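Local coordinates for calcineurin-like phosphoesterase domain-containing protein (Aquifex aeolicus, PDB 1XM7) that is of unknown function but probably acts as a hydrolase of the calcineurin-like phosphoesterase family, whose members typically use metal ions to cleave phosphoester bonds, at residues P22-K27 and N174-I179; G28-I33 and N61-I66; D9-H14 and H147-R152. One frame throughout, in Å; residues are numbered along the deposited sequence.

In the fold
The three contacts show how chemistry follows position in an alpha/beta fold built around two mixed sheets. Contact 3 is the buried one: it brings the loop after strand 4-7 of one sheet against the loop after strand 142-145 of the other, through an aspartate and histidines. Contact 1, about 8 Å away centre to centre and partly buried, wedges a tyrosine ring among an arginine, a phenylalanine and a loop backbone; its arginine also holds segment 9-14. Contact 2, partly buried and farther out, joins helix 29-38 to helix 63-69 mainly by carbon packing. Tyr176 of contact 1 packs on helix 29-38, and Tyr13 links contacts 2 and 3 by bonding to Glu30 and Asn61.

Contact 1: residues P22-K27 and N174-I179; sequences PEVRFK and NDYKPI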
loop_
_atom_site.group_PDB
_atom_site.type_symbol
_atom_site.label_atom_id
_atom_site.label_comp_id
_atom_site.label_asym_id
_atom_site.label_seq_id
_atom_site.Cartn_x
_atom_site.Cartn_y
_atom_site.Cartn_z
ATOM N N PRO A 22 2.177 3.689 19.085
ATOM C CA PRO A 22 1.957 4.967 19.763
ATOM C C PRO A 22 2.756 6.025 19.061
ATOM O O PRO A 22 2.299 7.147 18.849
ATOM C CB PRO A 22 2.487 4.712 21.167
ATOM C CG PRO A 22 2.469 3.219 21.302
ATOM C CD PRO A 22 2.930 2.779 19.963
ATOM N N GLU A 23 3.968 5.635 18.707
ATOM C CA GLU A 23 4.898 6.503 18.020
ATOM C C GLU A 23 4.274 7.261 16.848
ATOM O O GLU A 23 4.262 8.489 16.839
ATOM C CB GLU A 23 6.071 5.666 17.517
ATOM C CG GLU A 23 7.020 5.155 18.604
ATOM C CD GLU A 23 7.987 6.236 19.083
ATOM O OE1 GLU A 23 9.000 5.884 19.736
ATOM O OE2 GLU A 23 7.730 7.438 18.809
ATOM N N VAL A 24 3.751 6.530 15.869
ATOM C CA VAL A 24 3.167 7.145 14.683
ATOM C C VAL A 24 1.654 7.278 14.615
ATOM O O VAL A 24 1.143 8.291 14.154
ATOM C CB VAL A 24 3.610 6.402 13.431
ATOM C CG1 VAL A 24 5.032 6.763 13.108
ATOM C CG2 VAL A 24 3.488 4.905 13.655
ATOM N N ARG A 25 0.939 6.248 15.047
ATOM C CA ARG A 25 -0.518 6.267 15.007
ATOM C C ARG A 25 -1.109 7.132 16.119
ATOM O O ARG A 25 -0.628 7.144 17.254
ATOM C CB ARG A 25 -1.067 4.840 15.096
ATOM C CG ARG A 25 -0.634 3.930 13.952
ATOM C CD ARG A 25 -1.401 4.188 12.657
ATOM N NE ARG A 25 -0.930 3.319 11.575
ATOM C CZ ARG A 25 -1.599 3.061 10.452
ATOM N NH1 ARG A 25 -2.790 3.602 10.231
ATOM N NH2 ARG A 25 -1.069 2.253 9.543
ATOM N N PHE A 26 -2.179 7.836 15.772
ATOM C CA PHE A 26 -2.857 8.752 16.675
ATOM C C PHE A 26 -4.338 8.735 16.352
ATOM O O PHE A 26 -4.722 8.408 15.231
ATOM C CB PHE A 26 -2.328 10.142 16.407
ATOM C CG PHE A 26 -2.439 10.534 14.963
ATOM C CD1 PHE A 26 -3.640 11.028 14.449
ATOM C CD2 PHE A 26 -1.362 10.354 14.095
ATOM C CE1 PHE A 26 -3.765 11.335 13.090
ATOM C CE2 PHE A 26 -1.478 10.660 12.725
ATOM C CZ PHE A 26 -2.681 11.150 12.226
ATOM N N LYS A 27 -5.165 9.119 17.317
ATOM C CA LYS A 27 -6.603 9.152 17.101
ATOM C C LYS A 27 -6.974 10.075 15.927
ATOM O O LYS A 27 -6.456 11.184 15.800
ATOM C CB LYS A 27 -7.314 9.608 18.374
ATOM C CG LYS A 27 -8.827 9.557 18.258
ATOM C CD LYS A 27 -9.520 9.777 19.599
ATOM C CE LYS A 27 -11.028 9.558 19.468
ATOM N NZ LYS A 27 -11.368 8.272 18.765
ATOM N N ASN A 174 5.168 7.513 5.176
ATOM C CA ASN A 174 5.023 8.673 4.312
ATOM C C ASN A 174 4.081 9.738 4.840
ATOM O O ASN A 174 3.468 10.467 4.071
ATOM C CB ASN A 174 4.589 8.223 2.915
ATOM C CG ASN A 174 5.305 6.962 2.470
ATOM O OD1 ASN A 174 4.774 5.861 2.590
ATOM N ND2 ASN A 174 6.526 7.113 1.982
ATOM N N ASP A 175 3.982 9.825 6.162
ATOM C CA ASP A 175 3.138 10.823 6.809
ATOM C C ASP A 175 1.693 10.748 6.301
ATOM O O ASP A 175 1.061 11.764 6.011
ATOM C CB ASP A 175 3.740 12.228 6.584
ATOM C CG ASP A 175 3.266 13.254 7.622
ATOM O OD1 ASP A 175 3.119 12.885 8.814
ATOM O OD2 ASP A 175 3.058 14.437 7.255
ATOM N N TYR A 176 1.185 9.523 6.192
ATOM C CA TYR A 176 -0.182 9.264 5.745
ATOM C C TYR A 176 -0.578 9.930 4.430
ATOM O O TYR A 176 -1.670 10.476 4.301
ATOM C CB TYR A 176 -1.166 9.645 6.861
ATOM C CG TYR A 176 -0.849 8.941 8.163
ATOM C CD1 TYR A 176 0.212 9.360 8.963
ATOM C CD2 TYR A 176 -1.547 7.795 8.547
ATOM C CE1 TYR A 176 0.572 8.650 10.104
ATOM C CE2 TYR A 176 -1.191 7.075 9.686
ATOM C CZ TYR A 176 -0.133 7.508 10.456
ATOM O OH TYR A 176 0.230 6.793 11.573
ATOM N N LYS A 177 0.322 9.867 3.453
ATOM C CA LYS A 177 0.082 10.429 2.122
ATOM C C LYS A 177 0.420 9.392 1.044
ATOM O O LYS A 177 1.401 8.652 1.161
ATOM C CB LYS A 177 0.945 11.669 1.894
ATOM C CG LYS A 177 0.590 12.861 2.745
ATOM C CD LYS A 177 1.484 14.032 2.401
ATOM C CE LYS A 177 1.278 15.166 3.388
ATOM N NZ LYS A 177 2.250 16.283 3.173
ATOM N N PRO A 178 -0.390 9.326 -0.024
ATOM C CA PRO A 178 -0.096 8.349 -1.073
ATOM C C PRO A 178 1.198 8.771 -1.718
ATOM O O PRO A 178 1.621 9.910 -1.574
ATOM C CB PRO A 178 -1.259 8.517 -2.028
ATOM C CG PRO A 178 -1.507 10.000 -1.952
ATOM C CD PRO A 178 -1.459 10.247 -0.453
ATOM N N ILE A 179 1.842 7.860 -2.421
ATOM C CA ILE A 179 3.071 8.207 -3.094
ATOM C C ILE A 179 2.702 8.435 -4.542
ATOM O O ILE A 179 1.933 7.677 -5.121
ATOM C CB ILE A 179 4.098 7.091 -2.961
ATOM C CG1 ILE A 179 4.634 7.092 -1.534
ATOM C CG2 ILE A 179 5.211 7.281 -3.962
ATOM C CD1 ILE A 179 5.529 5.942 -1.218
#
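Arg25 and Tyr176 keep their backbones well apart, 9.7 Å from CA to CA, and the residues that touch belong to no regular helix or strand, so the gap is bridged by side chains rather than by backbone pairing. Tyr176 does most of the bridging. It sits at the second of two consecutive residues with left-handed helical backbone angles, and from this turn its ring reaches into the loop that runs from Val24 to Phe26.

The ring is met from different directions. Phe26 turns its edge to one face of Tyr176 in an edge-to-face pair, with centroids 5.4 Å apart. The planes make an angle of 65°. The phenylalanine reaches this place because its CG stands between the backbone N and the carbonyl carbon (chi1 54°). Arg25 comes to the ring's edge: its NH1 lies in the plane of the tyrosine, 3.9 Å from Tyr176 CE2, and that same carbon lies over one face of the guanidinium. The two flat groups are therefore almost perpendicular, at 86°. Farther back along the arginine, CD packs 3.3 Å from Tyr176 OH, and the carbonyl O of Val24 is 3.1 Å from that hydroxyl oxygen.

The guanidinium is held mainly by other neighbours. NH2 and NH1 donate to the carbonyl oxygens of Asp9 and Thr10, NE makes a salt bridge with Glu172, and the ring of Phe29 adds a cation-pi contact.

Such a division of labour implies that the ring of Tyr176 contributes chiefly carbon surface. It packs beside a buried arginine whose NH1 and NH2 bond to the backbone of 9-14, and so joins the approach to helix 29-38 to the loop before strand 179-180.

Contact 2: residues G28-I33 and N61-I66; sequences GFEIVI and NEYLRI
Glu30 lays its aliphatic stem across one face of the Tyr63 ring, where two helices meet near their first turns. CB stands 3.5 Å from the ring centroid and only 7° off its normal, a CH-pi contact, while CG and CD continue over the CD2-CE2 side; CD comes within 3.4 Å of Tyr63 CE2. The bend at chi2 (94°) keeps the glutamate chain close to the aromatic surface, and its carboxylate is tilted 31° from the ring plane. The opposite face of Tyr63 is covered by CB of Asn61, from the tyrosine's own segment, so the ring is sandwiched between carbon atoms.

At the CE2 side of the ring the carboxylate of Glu30 turns to other partners. OE2 accepts a hydrogen bond from the backbone N of Tyr13, whose ring also meets Tyr63, and this bond holds the group. OE1 is placed over the centre of the Phe29 ring, 3.5 Å above its plane, a position that Arg25, in cation-pi contact with Phe29, may ease.

The outer margin is quite different. Ile31 is exposed, and its CD1 is placed at the edge of Tyr63, but the separation is short and the side chain's first torsion is not staggered, so the detail is doubtful. This side is partly met by a crystal neighbour, and Arg65 and Glu62 there attract one another by charge alone.

A glutamate can thus serve an apolar surface with its methylene carbons while its carboxylate bonds elsewhere: the carbons of Glu30 join the helices, and its OE2 ties helix 29-38 to the loop carrying Tyr13.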
loop_
_atom_site.group_PDB
_atom_site.type_symbol
_atom_site.label_atom_id
_atom_site.label_comp_id
_atom_site.label_asym_id
_atom_site.label_seq_id
_atom_site.Cartn_x
_atom_site.Cartn_y
_atom_site.Cartn_z
ATOM N N GLY A 28 -7.866 9.604 15.061
ATOM C CA GLY A 28 -8.265 10.402 13.918
ATOM C C GLY A 28 -7.326 10.284 12.728
ATOM O O GLY A 28 -7.229 11.215 11.925
ATOM N N PHE A 29 -6.636 9.153 12.595
ATOM C CA PHE A 29 -5.714 8.979 11.473
ATOM C C PHE A 29 -6.453 8.629 10.193
ATOM O O PHE A 29 -5.940 8.846 9.099
ATOM C CB PHE A 29 -4.659 7.911 11.788
ATOM C CG PHE A 29 -5.230 6.549 12.033
ATOM C CD1 PHE A 29 -5.571 5.717 10.965
ATOM C CD2 PHE A 29 -5.452 6.101 13.332
ATOM C CE1 PHE A 29 -6.131 4.456 11.180
ATOM C CE2 PHE A 29 -6.010 4.845 13.569
ATOM C CZ PHE A 29 -6.354 4.015 12.485
ATOM N N GLU A 30 -7.661 8.088 10.321
ATOM C CA GLU A 30 -8.439 7.748 9.136
ATOM C C GLU A 30 -8.762 9.040 8.398
ATOM O O GLU A 30 -8.598 9.127 7.178
ATOM C CB GLU A 30 -9.740 7.024 9.509
ATOM C CG GLU A 30 -9.541 5.617 10.055
ATOM C CD GLU A 30 -9.484 5.561 11.574
ATOM O OE1 GLU A 30 -9.017 6.539 12.210
ATOM O OE2 GLU A 30 -9.901 4.521 12.127
ATOM N N ILE A 31 -9.208 10.048 9.144
ATOM C CA ILE A 31 -9.555 11.337 8.563
ATOM C C ILE A 31 -8.345 11.971 7.892
ATOM O O ILE A 31 -8.468 12.589 6.836
ATOM C CB ILE A 31 -10.105 12.319 9.642
ATOM C CG1 ILE A 31 -11.590 12.594 9.413
ATOM C CG2 ILE A 31 -9.375 13.659 9.568
ATOM C CD1 ILE A 31 -12.445 11.370 9.381
ATOM N N VAL A 32 -7.178 11.832 8.504
ATOM C CA VAL A 32 -5.975 12.415 7.930
ATOM C C VAL A 32 -5.611 11.751 6.617
ATOM O O VAL A 32 -5.262 12.427 5.653
ATOM C CB VAL A 32 -4.797 12.295 8.893
ATOM C CG1 VAL A 32 -3.501 12.662 8.183
ATOM C CG2 VAL A 32 -5.036 13.199 10.096
ATOM N N ILE A 33 -5.692 10.427 6.582
ATOM C CA ILE A 33 -5.381 9.676 5.368
ATOM C C ILE A 33 -6.353 10.043 4.252
ATOM O O ILE A 33 -5.941 10.366 3.141
ATOM C CB ILE A 33 -5.480 8.146 5.602
ATOM C CG1 ILE A 33 -4.285 7.655 6.429
ATOM C CG2 ILE A 33 -5.567 7.422 4.259
ATOM C CD1 ILE A 33 -4.420 6.208 6.911
ATOM N N ASN A 61 -18.293 5.369 11.014
ATOM C CA ASN A 61 -17.865 6.761 10.890
ATOM C C ASN A 61 -17.786 7.289 9.451
ATOM O O ASN A 61 -17.267 8.379 9.213
ATOM C CB ASN A 61 -16.521 6.945 11.590
ATOM C CG ASN A 61 -16.649 6.930 13.100
ATOM O OD1 ASN A 61 -17.177 7.862 13.697
ATOM N ND2 ASN A 61 -16.171 5.867 13.722
ATOM N N GLU A 62 -18.303 6.516 8.500
ATOM C CA GLU A 62 -18.326 6.907 7.094
ATOM C C GLU A 62 -16.974 6.830 6.410
ATOM O O GLU A 62 -16.848 7.210 5.241
ATOM C CB GLU A 62 -18.856 8.337 6.932
ATOM C CG GLU A 62 -20.140 8.675 7.698
ATOM C CD GLU A 62 -21.261 7.689 7.452
ATOM O OE1 GLU A 62 -21.296 7.074 6.360
ATOM O OE2 GLU A 62 -22.118 7.541 8.355
ATOM N N TYR A 63 -15.964 6.343 7.116
ATOM C CA TYR A 63 -14.648 6.261 6.512
ATOM C C TYR A 63 -14.697 5.537 5.167
ATOM O O TYR A 63 -14.167 6.025 4.166
ATOM C CB TYR A 63 -13.657 5.557 7.450
ATOM C CG TYR A 63 -13.397 6.275 8.766
ATOM C CD1 TYR A 63 -13.504 7.664 8.860
ATOM C CD2 TYR A 63 -13.041 5.562 9.917
ATOM C CE1 TYR A 63 -13.272 8.324 10.059
ATOM C CE2 TYR A 63 -12.805 6.215 11.124
ATOM C CZ TYR A 63 -12.927 7.600 11.187
ATOM O OH TYR A 63 -12.732 8.265 12.378
ATOM N N LEU A 64 -15.352 4.382 5.139
ATOM C CA LEU A 64 -15.429 3.598 3.916
ATOM C C LEU A 64 -16.305 4.229 2.841
ATOM O O LEU A 64 -15.972 4.179 1.657
ATOM C CB LEU A 64 -15.909 2.171 4.229
ATOM C CG LEU A 64 -15.019 1.361 5.183
ATOM C CD1 LEU A 64 -15.417 -0.100 5.114
ATOM C CD2 LEU A 64 -13.544 1.527 4.814
ATOM N N ARG A 65 -17.422 4.816 3.248
ATOM C CA ARG A 65 -18.317 5.457 2.301
ATOM C C ARG A 65 -17.527 6.598 1.657
ATOM O O ARG A 65 -17.587 6.803 0.448
ATOM C CB ARG A 65 -19.557 5.986 3.035
ATOM C CG ARG A 65 -20.718 6.403 2.125
ATOM C CD ARG A 65 -22.028 6.653 2.910
ATOM N NE ARG A 65 -22.566 5.423 3.503
ATOM C CZ ARG A 65 -23.690 5.343 4.220
ATOM N NH1 ARG A 65 -24.426 6.431 4.444
ATOM N NH2 ARG A 65 -24.071 4.177 4.734
ATOM N N ILE A 66 -16.765 7.318 2.476
ATOM C CA ILE A 66 -15.953 8.429 1.998
ATOM C C ILE A 66 -14.912 7.927 1.004
ATOM O O ILE A 66 -14.758 8.480 -0.090
ATOM C CB ILE A 66 -15.250 9.148 3.173
ATOM C CG1 ILE A 66 -16.294 9.873 4.022
ATOM C CG2 ILE A 66 -14.204 10.128 2.649
ATOM C CD1 ILE A 66 -15.754 10.416 5.322
#

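Contact 3: residues D9-H14 and H147-R152; sequences DTHFYH and HVHWNR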
loop_
_atom_site.group_PDB
_atom_site.type_symbol
_atom_site.label_atom_id
_atom_site.label_comp_id
_atom_site.label_asym_id
_atom_site.label_seq_id
_atom_site.Cartn_x
_atom_site.Cartn_y
_atom_site.Cartn_z
ATOM N N ASP A 9 -1.469 -0.214 4.075
ATOM C CA ASP A 9 -1.531 -0.370 5.520
ATOM C C ASP A 9 -2.292 0.763 6.177
ATOM O O ASP A 9 -1.847 1.318 7.184
ATOM C CB ASP A 9 -0.126 -0.451 6.103
ATOM C CG ASP A 9 0.704 -1.505 5.432
ATOM O OD1 ASP A 9 1.355 -1.198 4.416
ATOM O OD2 ASP A 9 0.687 -2.654 5.898
ATOM N N THR A 10 -3.447 1.093 5.608
ATOM C CA THR A 10 -4.274 2.163 6.136
ATOM C C THR A 10 -4.922 1.777 7.467
ATOM O O THR A 10 -5.157 2.635 8.328
ATOM C CB THR A 10 -5.339 2.553 5.115
ATOM O OG1 THR A 10 -5.923 1.372 4.564
ATOM C CG2 THR A 10 -4.713 3.353 3.993
ATOM N N HIS A 11 -5.188 0.483 7.636
ATOM C CA HIS A 11 -5.786 -0.027 8.862
ATOM C C HIS A 11 -6.992 0.785 9.323
ATOM O O HIS A 11 -7.124 1.094 10.513
ATOM C CB HIS A 11 -4.749 -0.056 9.993
ATOM C CG HIS A 11 -3.830 -1.242 9.956
ATOM N ND1 HIS A 11 -2.738 -1.319 9.117
ATOM C CD2 HIS A 11 -3.845 -2.401 10.658
ATOM C CE1 HIS A 11 -2.121 -2.472 9.304
ATOM N NE2 HIS A 11 -2.772 -3.146 10.233
ATOM N N PHE A 12 -7.866 1.142 8.390
ATOM C CA PHE A 12 -9.052 1.903 8.747
ATOM C C PHE A 12 -9.794 1.158 9.839
ATOM O O PHE A 12 -10.007 -0.043 9.741
ATOM C CB PHE A 12 -9.977 2.078 7.544
ATOM C CG PHE A 12 -9.459 3.027 6.507
ATOM C CD1 PHE A 12 -9.164 4.346 6.836
ATOM C CD2 PHE A 12 -9.314 2.619 5.186
ATOM C CE1 PHE A 12 -8.738 5.248 5.864
ATOM C CE2 PHE A 12 -8.888 3.512 4.204
ATOM C CZ PHE A 12 -8.601 4.829 4.543
ATOM N N TYR A 13 -10.169 1.883 10.886
ATOM C CA TYR A 13 -10.909 1.317 12.004
ATOM C C TYR A 13 -10.102 0.440 12.938
ATOM O O TYR A 13 -10.659 -0.147 13.865
ATOM C CB TYR A 13 -12.129 0.545 11.499
ATOM C CG TYR A 13 -13.232 1.440 10.978
ATOM C CD1 TYR A 13 -13.579 1.447 9.627
ATOM C CD2 TYR A 13 -13.935 2.276 11.840
ATOM C CE1 TYR A 13 -14.601 2.263 9.154
ATOM C CE2 TYR A 13 -14.956 3.096 11.376
ATOM C CZ TYR A 13 -15.281 3.084 10.040
ATOM O OH TYR A 13 -16.273 3.915 9.594
ATOM N N HIS A 14 -8.801 0.326 12.705
ATOM C CA HIS A 14 -7.983 -0.471 13.612
ATOM C C HIS A 14 -7.535 0.443 14.753
ATOM O O HIS A 14 -6.358 0.808 14.882
ATOM C CB HIS A 14 -6.758 -1.067 12.922
ATOM C CG HIS A 14 -6.042 -2.075 13.771
ATOM N ND1 HIS A 14 -4.824 -2.620 13.425
ATOM C CD2 HIS A 14 -6.380 -2.631 14.961
ATOM C CE1 HIS A 14 -4.441 -3.464 14.367
ATOM N NE2 HIS A 14 -5.367 -3.489 15.308
ATOM N N HIS A 147 3.344 -3.344 4.211
ATOM C CA HIS A 147 3.603 -4.289 5.282
ATOM C C HIS A 147 4.556 -3.885 6.416
ATOM O O HIS A 147 4.245 -4.132 7.579
ATOM C CB HIS A 147 4.067 -5.611 4.665
ATOM C CG HIS A 147 4.150 -6.736 5.648
ATOM N ND1 HIS A 147 5.307 -7.045 6.329
ATOM C CD2 HIS A 147 3.210 -7.608 6.083
ATOM C CE1 HIS A 147 5.078 -8.061 7.141
ATOM N NE2 HIS A 147 3.812 -8.422 7.010
ATOM N N VAL A 148 5.705 -3.285 6.107
ATOM C CA VAL A 148 6.649 -2.897 7.167
ATOM C C VAL A 148 6.325 -1.545 7.801
ATOM O O VAL A 148 6.438 -0.500 7.158
ATOM C CB VAL A 148 8.098 -2.850 6.653
ATOM C CG1 VAL A 148 9.047 -2.652 7.829
ATOM C CG2 VAL A 148 8.427 -4.137 5.902
ATOM N N HIS A 149 5.941 -1.569 9.072
ATOM C CA HIS A 149 5.574 -0.350 9.781
ATOM C C HIS A 149 6.738 0.509 10.217
ATOM O O HIS A 149 7.897 0.107 10.172
ATOM C CB HIS A 149 4.723 -0.676 11.009
ATOM C CG HIS A 149 3.490 -1.466 10.694
ATOM N ND1 HIS A 149 2.653 -1.153 9.644
ATOM C CD2 HIS A 149 2.955 -2.560 11.287
ATOM C CE1 HIS A 149 1.660 -2.022 9.602
ATOM N NE2 HIS A 149 1.820 -2.886 10.588
ATOM N N TRP A 150 6.394 1.710 10.652
ATOM C CA TRP A 150 7.373 2.662 11.115
ATOM C C TRP A 150 8.069 2.128 12.357
ATOM O O TRP A 150 7.452 1.468 13.192
ATOM C CB TRP A 150 6.682 3.988 11.449
ATOM C CG TRP A 150 7.618 5.027 11.991
ATOM C CD1 TRP A 150 8.307 5.974 11.275
ATOM C CD2 TRP A 150 8.055 5.158 13.352
ATOM N NE1 TRP A 150 9.149 6.678 12.109
ATOM C CE2 TRP A 150 9.015 6.196 13.387
ATOM C CE3 TRP A 150 7.736 4.491 14.545
ATOM C CZ2 TRP A 150 9.659 6.582 14.572
ATOM C CZ3 TRP A 150 8.379 4.873 15.720
ATOM C CH2 TRP A 150 9.330 5.909 15.723
ATOM N N ASN A 151 9.362 2.405 12.461
ATOM C CA ASN A 151 10.158 2.018 13.618
ATOM C C ASN A 151 11.095 3.193 13.808
ATOM O O ASN A 151 11.311 3.972 12.879
ATOM C CB ASN A 151 10.931 0.717 13.366
ATOM C CG ASN A 151 11.851 0.799 12.169
ATOM O OD1 ASN A 151 11.843 -0.076 11.299
ATOM N ND2 ASN A 151 12.659 1.849 12.120
ATOM N N ARG A 152 11.646 3.328 15.005
ATOM C CA ARG A 152 12.530 4.446 15.308
ATOM C C ARG A 152 13.903 4.443 14.628
ATOM O O ARG A 152 14.744 5.277 14.957
ATOM C CB ARG A 152 12.706 4.563 16.827
ATOM C CG ARG A 152 11.751 3.682 17.625
ATOM C CD ARG A 152 12.218 2.232 17.593
ATOM N NE ARG A 152 11.255 1.293 18.170
ATOM C CZ ARG A 152 11.585 0.096 18.660
ATOM N NH1 ARG A 152 12.855 -0.306 18.648
ATOM N NH2 ARG A 152 10.645 -0.706 19.162
#
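Asp9 points its carboxylate across to the backbone of His147, whose N donates to OD1 over 2.9 Å. The donor approaches on the syn side, somewhat out of the carboxylate plane, and the bond is noticeably bent; OD2 lies 3.2 Å from the same His147 N. The aspartate's CG is anti to its own carbonyl carbon (chi1 -53°), which directs the carboxylate at the other loop. The imidazole of His147, by contrast, leaves from a CB that points away from segment 9-14, so the backbone of this residue makes the contact.

Two other histidines meet at their CE1 atoms. His11 and His149 approach with CE1 to CE1 at 3.8 Å and planes at 69°, an oblique pair. In His149, CG lies beside the backbone N and opposite the carbonyl carbon (chi1 -56°), which swings CE1 over to His11. Each ring is steadied differently: His11 ND1 gives a weak but nearly straight hydrogen bond to the carbonyl O of Asp9, lying in the imidazole plane, whereas His149 ND1 is hydrogen-bonded to Asn170 OD1.

Asp9 with His11, and His147 with His149, match the DxH and GHxH sequence motifs that supply metal ligands in related metallophosphoesterases. In this model the His147 imidazole is turned elsewhere, but Asp9, His11 and His149 cluster, and the 4.6 Å from His11 NE2 to His149 NE2 would be compatible with shared metal ligation, as in relatives.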